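Local coordinates for ribosome maturation protein SDO1 homolog (PDB 2WBM), which probably acts in ribosome maturation and binds RNA, as an archaeal homologue of the Shwachman-Bodian-Diamond syndrome protein, at residues 236-241 with 246-251; 58-63 with 92-97; 123-128 with 148-153. All coordinates share one frame; numbering follows the deposited sequence.

In the fold
The three contacts follow one another along the chain, one in each of the three SBDS family regions. Contact 2 (58-63 with 92-97) joins two helix starts in the N-terminal region, contact 3 (123-128 with 148-153) is a buried helix-helix contact in domain II, and contact 1 (236-241 with 246-251) sets the last helix against the last strand of the C-terminal region. Contacts 1 and 2 lie on opposite sides of the chain's centre, their own centres about 48 Å apart. Contact 3 is about 34 Å from contact 2 and about 27 Å from contact 1, centre to centre, and none touches another. A glycerol, probably from the crystallisation liquor, sits beside Thr248 in contact 1.

Contact 1: residues 236-241 with 246-251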
loop_
_atom_site.group_PDB
_atom_site.type_symbol
_atom_site.label_atom_id
_atom_site.label_comp_id
_atom_site.label_asym_id
_atom_site.label_seq_id
_atom_site.Cartn_x
_atom_site.Cartn_y
_atom_site.Cartn_z
ATOM N N GLN A 236 -4.296 11.812 -20.551
ATOM C CA GLN A 236 -4.485 10.740 -21.524
ATOM C C GLN A 236 -5.879 10.110 -21.424
ATOM O O GLN A 236 -6.527 9.891 -22.452
ATOM C CB GLN A 236 -3.395 9.672 -21.388
ATOM C CG GLN A 236 -3.280 8.741 -22.579
ATOM C CD GLN A 236 -2.029 7.884 -22.520
ATOM O OE1 GLN A 236 -1.527 7.571 -21.438
ATOM N NE2 GLN A 236 -1.516 7.500 -23.687
ATOM N N LYS A 237 -6.335 9.827 -20.203
ATOM C CA LYS A 237 -7.648 9.191 -20.013
ATOM C C LYS A 237 -8.785 10.106 -20.434
ATOM O O LYS A 237 -9.746 9.655 -21.063
ATOM C CB LYS A 237 -7.862 8.713 -18.568
ATOM C CG LYS A 237 -7.017 7.487 -18.186
ATOM C CD LYS A 237 -7.446 6.212 -18.907
ATOM C CE LYS A 237 -6.399 5.119 -18.725
ATOM N NZ LYS A 237 -6.727 3.871 -19.478
ATOM N N LEU A 238 -8.656 11.388 -20.103
ATOM C CA LEU A 238 -9.662 12.384 -20.464
ATOM C C LEU A 238 -9.712 12.575 -21.980
ATOM O O LEU A 238 -10.795 12.651 -22.576
ATOM C CB LEU A 238 -9.385 13.720 -19.766
ATOM C CG LEU A 238 -9.652 13.818 -18.263
ATOM C CD1 LEU A 238 -9.101 15.147 -17.737
ATOM C CD2 LEU A 238 -11.139 13.660 -17.963
ATOM N N SER A 239 -8.542 12.647 -22.606
ATOM C CA SER A 239 -8.487 12.800 -24.049
ATOM C C SER A 239 -9.105 11.584 -24.743
ATOM O O SER A 239 -9.835 11.736 -25.716
ATOM C CB SER A 239 -7.056 13.045 -24.523
ATOM O OG SER A 239 -7.011 13.127 -25.938
ATOM N N GLU A 240 -8.835 10.386 -24.227
ATOM C CA GLU A 240 -9.405 9.164 -24.805
ATOM C C GLU A 240 -10.929 9.122 -24.655
ATOM O O GLU A 240 -11.649 8.762 -25.594
ATOM C CB GLU A 240 -8.750 7.914 -24.213
ATOM C CG GLU A 240 -7.384 7.603 -24.821
ATOM C CD GLU A 240 -6.548 6.617 -24.003
ATOM O OE1 GLU A 240 -7.068 6.011 -23.043
ATOM O OE2 GLU A 240 -5.351 6.448 -24.329
ATOM N N LEU A 241 -11.407 9.520 -23.484
ATOM C CA LEU A 241 -12.838 9.607 -23.210
ATOM C C LEU A 241 -13.576 10.538 -24.171
ATOM O O LEU A 241 -14.610 10.169 -24.744
ATOM C CB LEU A 241 -13.065 10.084 -21.776
ATOM C CG LEU A 241 -14.527 10.180 -21.340
ATOM C CD1 LEU A 241 -15.148 8.776 -21.154
ATOM C CD2 LEU A 241 -14.642 11.023 -20.092
ATOM N N VAL A 246 -11.087 17.999 -25.193
ATOM C CA VAL A 246 -10.791 18.373 -23.810
ATOM C C VAL A 246 -9.703 19.437 -23.800
ATOM O O VAL A 246 -8.823 19.464 -24.673
ATOM C CB VAL A 246 -10.375 17.142 -22.936
ATOM C CG1 VAL A 246 -9.145 16.420 -23.513
ATOM C CG2 VAL A 246 -10.125 17.552 -21.481
ATOM N N GLU A 247 -9.780 20.315 -22.812
ATOM C CA GLU A 247 -8.770 21.326 -22.596
ATOM C C GLU A 247 -8.368 21.207 -21.131
ATOM O O GLU A 247 -9.227 21.092 -20.256
ATOM C CB GLU A 247 -9.394 22.685 -22.901
ATOM C CG GLU A 247 -8.520 23.887 -22.668
ATOM C CD GLU A 247 -9.269 25.188 -22.956
ATOM O OE1 GLU A 247 -10.017 25.233 -23.962
ATOM O OE2 GLU A 247 -9.115 26.157 -22.178
ATOM N N THR A 248 -7.068 21.173 -20.856
ATOM C CA THR A 248 -6.602 21.085 -19.469
ATOM C C THR A 248 -5.492 22.094 -19.207
ATOM O O THR A 248 -4.766 22.480 -20.125
ATOM C CB THR A 248 -6.082 19.666 -19.084
ATOM O OG1 THR A 248 -4.855 19.396 -19.776
ATOM C CG2 THR A 248 -7.112 18.575 -19.382
ATOM N N ARG A 249 -5.368 22.527 -17.955
ATOM C CA ARG A 249 -4.241 23.360 -17.555
ATOM C C ARG A 249 -4.012 23.203 -16.076
ATOM O O ARG A 249 -4.950 22.901 -15.335
ATOM C CB ARG A 249 -4.467 24.839 -17.910
ATOM C CG ARG A 249 -5.572 25.519 -17.116
ATOM C CD ARG A 249 -5.566 27.032 -17.336
ATOM N NE ARG A 249 -6.565 27.661 -16.479
ATOM C CZ ARG A 249 -7.830 27.857 -16.826
ATOM N NH1 ARG A 249 -8.259 27.511 -18.042
ATOM N NH2 ARG A 249 -8.670 28.428 -15.964
ATOM N N LEU A 250 -2.770 23.397 -15.649
ATOM C CA LEU A 250 -2.441 23.410 -14.229
ATOM C C LEU A 250 -2.854 24.732 -13.629
ATOM O O LEU A 250 -2.634 25.780 -14.227
ATOM C CB LEU A 250 -0.935 23.227 -14.012
ATOM C CG LEU A 250 -0.358 21.825 -14.171
ATOM C CD1 LEU A 250 1.161 21.870 -13.956
ATOM C CD2 LEU A 250 -1.011 20.843 -13.206
ATOM N N ILE A 251 -3.424 24.695 -12.432
ATOM C CA ILE A 251 -4.027 25.898 -11.890
ATOM C C ILE A 251 -3.025 26.957 -11.464
ATOM O O ILE A 251 -2.099 26.687 -10.690
ATOM C CB ILE A 251 -5.094 25.596 -10.814
ATOM C CG1 ILE A 251 -6.407 25.277 -11.534
ATOM C CG2 ILE A 251 -5.221 26.747 -9.805
ATOM C CD1 ILE A 251 -7.643 25.692 -10.809
#
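Val246 sets its CG1 methyl against the backbone of the helix at Ser239, 3.7 Å from Ser239 CA and 3.9 Å from Ser239 N. The same methyl lies 4.1 Å from Ser239 CB, and the other methyl of Val246, CG2, faces Leu238 CB at 4.3 Å. The first torsion of Val246 (58°) places CG1 between its own backbone N and carbonyl carbon, mainly over the Ser239 backbone but also reaching Leu238 C, and leaves CG2 anti to the N. Further along the strand, Thr248 CG2 is met by Leu238 CD1 at 4.3 Å. No hydrogen bond crosses between 236-241 and 246-251; the contact is apolar and small, burying 133 Å² in all.

One layer out, Ile189 of strand 181-191 touches both Leu238 and Thr248, while Ile191 lies against Val246. Backbone bonds from Glu247 to Lys190 and from Arg249 to Ala188 hold strand 247-250 beside that strand, at the sheet edge within this chain, and Thr248 OG1 is hydrogen-bonded to a bound glycerol. Four residues link the two segments. The order of helices and strands is that of a ferredoxin-like fold, whose second helix here meets its last strand.

Contact 2: residues 58-63 with 92-97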
loop_
_atom_site.group_PDB
_atom_site.type_symbol
_atom_site.label_atom_id
_atom_site.label_comp_id
_atom_site.label_asym_id
_atom_site.label_seq_id
_atom_site.Cartn_x
_atom_site.Cartn_y
_atom_site.Cartn_z
ATOM N N VAL A 58 -7.784 -3.778 12.501
ATOM C CA VAL A 58 -7.797 -5.183 12.103
ATOM C C VAL A 58 -7.966 -6.075 13.330
ATOM O O VAL A 58 -7.212 -5.964 14.296
ATOM C CB VAL A 58 -6.485 -5.571 11.363
ATOM C CG1 VAL A 58 -6.463 -7.058 11.006
ATOM C CG2 VAL A 58 -6.301 -4.724 10.110
ATOM N N SER A 59 -8.946 -6.970 13.291
ATOM C CA SER A 59 -9.169 -7.882 14.407
ATOM C C SER A 59 -8.266 -9.104 14.322
ATOM O O SER A 59 -7.957 -9.595 13.229
ATOM C CB SER A 59 -10.628 -8.319 14.464
ATOM O OG SER A 59 -10.827 -9.443 13.632
ATOM N N VAL A 60 -7.853 -9.603 15.485
ATOM C CA VAL A 60 -7.002 -10.771 15.549
ATOM C C VAL A 60 -7.642 -11.990 14.852
ATOM O O VAL A 60 -6.932 -12.787 14.216
ATOM C CB VAL A 60 -6.529 -11.078 17.005
ATOM C CG1 VAL A 60 -7.646 -11.650 17.872
ATOM C CG2 VAL A 60 -5.344 -12.016 16.978
ATOM N N GLU A 61 -8.970 -12.106 14.946
ATOM C CA GLU A 61 -9.698 -13.199 14.296
ATOM C C GLU A 61 -9.503 -13.177 12.779
ATOM O O GLU A 61 -9.441 -14.226 12.146
ATOM C CB GLU A 61 -11.188 -13.167 14.647
ATOM C CG GLU A 61 -11.454 -13.479 16.118
ATOM C CD GLU A 61 -11.518 -12.237 17.010
ATOM O OE1 GLU A 61 -10.938 -11.184 16.655
ATOM O OE2 GLU A 61 -12.162 -12.321 18.078
ATOM N N ASP A 62 -9.374 -11.990 12.200
ATOM C CA ASP A 62 -9.151 -11.901 10.759
ATOM C C ASP A 62 -7.688 -12.174 10.365
ATOM O O ASP A 62 -7.409 -12.545 9.230
ATOM C CB ASP A 62 -9.658 -10.574 10.219
ATOM C CG ASP A 62 -11.186 -10.452 10.329
ATOM O OD1 ASP A 62 -11.898 -11.482 10.234
ATOM O OD2 ASP A 62 -11.669 -9.334 10.530
ATOM N N VAL A 63 -6.772 -11.990 11.306
ATOM C CA VAL A 63 -5.345 -12.224 11.057
ATOM C C VAL A 63 -5.026 -13.733 10.991
ATOM O O VAL A 63 -4.254 -14.173 10.136
ATOM C CB VAL A 63 -4.466 -11.533 12.129
ATOM C CG1 VAL A 63 -2.992 -11.844 11.900
ATOM C CG2 VAL A 63 -4.676 -10.027 12.116
ATOM N N ASP A 92 -5.883 -19.029 25.868
ATOM C CA ASP A 92 -6.773 -18.598 24.799
ATOM C C ASP A 92 -5.961 -18.142 23.586
ATOM O O ASP A 92 -5.258 -17.131 23.662
ATOM C CB ASP A 92 -7.670 -17.453 25.302
ATOM C CG ASP A 92 -8.753 -17.060 24.293
ATOM O OD1 ASP A 92 -8.625 -17.392 23.094
ATOM O OD2 ASP A 92 -9.740 -16.423 24.710
ATOM N N PRO A 93 -6.057 -18.869 22.457
ATOM C CA PRO A 93 -5.307 -18.468 21.241
ATOM C C PRO A 93 -5.593 -17.034 20.781
ATOM O O PRO A 93 -4.720 -16.405 20.186
ATOM C CB PRO A 93 -5.809 -19.453 20.182
ATOM C CG PRO A 93 -6.156 -20.676 20.977
ATOM C CD PRO A 93 -6.824 -20.112 22.229
ATOM N N LEU A 94 -6.797 -16.525 21.057
ATOM C CA LEU A 94 -7.138 -15.155 20.657
ATOM C C LEU A 94 -6.491 -14.122 21.588
ATOM O O LEU A 94 -6.419 -12.944 21.252
ATOM C CB LEU A 94 -8.661 -14.960 20.573
ATOM C CG LEU A 94 -9.351 -15.845 19.511
ATOM C CD1 LEU A 94 -10.860 -15.654 19.479
ATOM C CD2 LEU A 94 -8.751 -15.630 18.106
ATOM N N GLU A 95 -6.032 -14.574 22.753
ATOM C CA GLU A 95 -5.341 -13.687 23.693
ATOM C C GLU A 95 -3.825 -13.856 23.567
ATOM O O GLU A 95 -3.068 -12.914 23.795
ATOM C CB GLU A 95 -5.816 -13.913 25.134
ATOM C CG GLU A 95 -7.265 -13.467 25.377
ATOM C CD GLU A 95 -7.784 -13.779 26.775
ATOM O OE1 GLU A 95 -7.070 -14.427 27.571
ATOM O OE2 GLU A 95 -8.926 -13.371 27.086
ATOM N N VAL A 96 -3.386 -15.049 23.191
ATOM C CA VAL A 96 -1.961 -15.297 22.973
ATOM C C VAL A 96 -1.471 -14.631 21.679
ATOM O O VAL A 96 -0.384 -14.043 21.638
ATOM C CB VAL A 96 -1.660 -16.812 22.967
ATOM C CG1 VAL A 96 -0.219 -17.088 22.498
ATOM C CG2 VAL A 96 -1.901 -17.397 24.358
ATOM N N THR A 97 -2.270 -14.748 20.624
ATOM C CA THR A 97 -1.855 -14.286 19.296
ATOM C C THR A 97 -1.437 -12.797 19.220
ATOM O O THR A 97 -0.415 -12.491 18.585
ATOM C CB THR A 97 -2.917 -14.643 18.231
ATOM O OG1 THR A 97 -2.984 -16.065 18.101
ATOM C CG2 THR A 97 -2.576 -14.014 16.888
#
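Apolar contacts carry most of the meeting between helix 60-63 and the start of helix 93-103, centred on Val60. Its CG2 presses on Thr97 CG2 at 3.4 Å, unusually tight, while CG1 lies 4.1 Å from Leu94 CD2. With chi1 at 73°, CG2 stands anti to the backbone N, parting the methyls. Cutting Val60 back to alanine is likely to cost Thr97 CG2 its close neighbour and leave Leu94 CD2 with only the Glu61 side within this contact.

Glu61 crosses Leu94 at about a right angle. Its methylene CG lies 4.0 Å from both Leu94 CD1 and Leu94 CD2, and a bend at chi2 (92°) brings the carboxylate round beside the leucine, with Glu61 OE2 3.8 Å from Leu94 CD1.

Hydrogen bonds act within each segment. Thr97 OG1 and Thr97 N reach Pro93 O from opposite faces of its carbonyl plane, the hydroxyl at 2.7 Å, which ties down the threonine's rotation. Asp92 OD1 N-caps its helix by taking Leu94 N from above the carboxylate plane, and Ser59 OG N-caps the other, accepting from Asp62 N. Leu64 touches both Leu94 and Thr97. Two capped helix starts thus meet through Val60, Leu94 and Thr97 in the SBDS N-terminal domain.

Contact 3: residues 123-128 with 148-153; sequences KIINKI and KAMEEA
Met150 lays its thioether over Ile125, the two side chains slanting across each other, with Met150 SD 3.5 Å from Ile125 CG1. This is packing within the three-helix bundle of domain II, made of helices 110-131, 143-152 and 163-174, and it joins the first two. The backbones stay well apart, 8.6 Å between the CA atoms of Ile125 and Met150, and the methionine spans the difference. Its chain runs out extended through chi2 (169°) and bends only at chi3 (69°), which turns the terminal methyl out of the extended line of the chain, toward Ile124. All three side chains are buried, and no hydrogen bond or charge pair joins the segments.

Helix 163-174 adds a third side to this core: Val170 touches both Met150 and Ile128, and Gln166 meets Ile124. Ile125 also rests on Pro143 and Glu147, and Ile128 on Ile146, which continues the contact back along helix 143-152. Lys123 and Lys127 lie away from Met150, each in a salt bridge along its own helix, with Asp119 and Glu131 respectively. At the tip of the methionine, Met150 CE comes to 4.2 Å from Ile124 CG2.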
loop_
_atom_site.group_PDB
_atom_site.type_symbol
_atom_site.label_atom_id
_atom_site.label_comp_id
_atom_site.label_asym_id
_atom_site.label_seq_id
_atom_site.Cartn_x
_atom_site.Cartn_y
_atom_site.Cartn_z
ATOM N N LYS A 123 4.803 -2.176 -6.103
ATOM C CA LYS A 123 3.780 -1.303 -5.510
ATOM C C LYS A 123 4.396 0.004 -4.996
ATOM O O LYS A 123 3.800 1.079 -5.148
ATOM C CB LYS A 123 3.024 -2.037 -4.397
ATOM C CG LYS A 123 2.114 -3.114 -4.936
ATOM C CD LYS A 123 1.492 -3.938 -3.833
ATOM C CE LYS A 123 0.456 -4.889 -4.421
ATOM N NZ LYS A 123 0.164 -6.013 -3.482
ATOM N N ILE A 124 5.595 -0.091 -4.428
ATOM C CA ILE A 124 6.321 1.093 -3.944
ATOM C C ILE A 124 6.687 2.008 -5.118
ATOM O O ILE A 124 6.481 3.227 -5.048
ATOM C CB ILE A 124 7.597 0.715 -3.140
ATOM C CG1 ILE A 124 7.235 0.116 -1.774
ATOM C CG2 ILE A 124 8.509 1.938 -2.933
ATOM C CD1 ILE A 124 8.381 -0.765 -1.169
ATOM N N ILE A 125 7.230 1.426 -6.191
ATOM C CA ILE A 125 7.580 2.216 -7.369
ATOM C C ILE A 125 6.328 2.958 -7.866
ATOM O O ILE A 125 6.373 4.161 -8.151
ATOM C CB ILE A 125 8.163 1.334 -8.501
ATOM C CG1 ILE A 125 9.565 0.822 -8.109
ATOM C CG2 ILE A 125 8.179 2.088 -9.858
ATOM C CD1 ILE A 125 10.108 -0.312 -8.985
ATOM N N ASN A 126 5.224 2.231 -7.978
ATOM C CA ASN A 126 4.002 2.830 -8.502
ATOM C C ASN A 126 3.430 3.924 -7.616
ATOM O O ASN A 126 2.991 4.959 -8.119
ATOM C CB ASN A 126 2.960 1.769 -8.837
ATOM C CG ASN A 126 3.313 0.995 -10.096
ATOM O OD1 ASN A 126 4.049 1.486 -10.957
ATOM N ND2 ASN A 126 2.804 -0.219 -10.203
ATOM N N LYS A 127 3.445 3.696 -6.311
ATOM C CA LYS A 127 2.893 4.661 -5.364
ATOM C C LYS A 127 3.727 5.936 -5.371
ATOM O O LYS A 127 3.179 7.038 -5.380
ATOM C CB LYS A 127 2.807 4.065 -3.944
ATOM C CG LYS A 127 2.305 5.050 -2.880
ATOM C CD LYS A 127 0.861 5.464 -3.120
ATOM C CE LYS A 127 0.264 6.144 -1.896
ATOM N NZ LYS A 127 -1.065 6.718 -2.234
ATOM N N ILE A 128 5.053 5.791 -5.387
ATOM C CA ILE A 128 5.925 6.964 -5.512
ATOM C C ILE A 128 5.690 7.703 -6.838
ATOM O O ILE A 128 5.549 8.930 -6.840
ATOM C CB ILE A 128 7.431 6.621 -5.319
ATOM C CG1 ILE A 128 7.664 6.093 -3.896
ATOM C CG2 ILE A 128 8.308 7.858 -5.616
ATOM C CD1 ILE A 128 9.109 5.605 -3.614
ATOM N N LYS A 148 15.041 3.471 -11.255
ATOM C CA LYS A 148 16.461 3.745 -11.447
ATOM C C LYS A 148 17.074 4.416 -10.222
ATOM O O LYS A 148 18.193 4.083 -9.830
ATOM C CB LYS A 148 16.690 4.577 -12.715
ATOM C CG LYS A 148 16.762 3.753 -14.010
ATOM C CD LYS A 148 15.991 2.434 -13.884
ATOM C CE LYS A 148 15.211 2.083 -15.139
ATOM N NZ LYS A 148 13.984 1.312 -14.765
ATOM N N ALA A 149 16.328 5.344 -9.622
ATOM C CA ALA A 149 16.750 6.034 -8.398
ATOM C C ALA A 149 16.913 5.063 -7.222
ATOM O O ALA A 149 17.875 5.159 -6.465
ATOM C CB ALA A 149 15.753 7.137 -8.035
ATOM N N MET A 150 15.973 4.136 -7.083
ATOM C CA MET A 150 16.044 3.122 -6.029
ATOM C C MET A 150 17.301 2.264 -6.175
ATOM O O MET A 150 17.972 1.947 -5.179
ATOM C CB MET A 150 14.789 2.260 -6.042
ATOM C CG MET A 150 13.551 3.012 -5.590
ATOM S SD MET A 150 12.027 2.103 -5.896
ATOM C CE MET A 150 12.185 0.761 -4.705
ATOM N N GLU A 151 17.633 1.913 -7.415
ATOM C CA GLU A 151 18.846 1.140 -7.683
ATOM C C GLU A 151 20.101 1.937 -7.316
ATOM O O GLU A 151 20.990 1.413 -6.642
ATOM C CB GLU A 151 18.899 0.686 -9.143
ATOM C CG GLU A 151 17.788 -0.291 -9.543
ATOM C CD GLU A 151 17.670 -0.461 -11.054
ATOM O OE1 GLU A 151 18.329 0.293 -11.808
ATOM O OE2 GLU A 151 16.910 -1.351 -11.490
ATOM N N GLU A 152 20.149 3.200 -7.740
ATOM C CA GLU A 152 21.272 4.093 -7.431
ATOM C C GLU A 152 21.481 4.268 -5.929
ATOM O O GLU A 152 22.615 4.332 -5.456
ATOM C CB GLU A 152 21.079 5.460 -8.091
ATOM C CG GLU A 152 21.545 5.528 -9.531
ATOM C CD GLU A 152 21.090 6.799 -10.242
ATOM O OE1 GLU A 152 20.305 7.584 -9.657
ATOM O OE2 GLU A 152 21.509 7.006 -11.398
ATOM N N ALA A 153 20.378 4.335 -5.189
ATOM C CA ALA A 153 20.422 4.501 -3.742
ATOM C C ALA A 153 20.596 3.163 -3.015
ATOM O O ALA A 153 20.700 3.134 -1.784
ATOM C CB ALA A 153 19.158 5.224 -3.256
#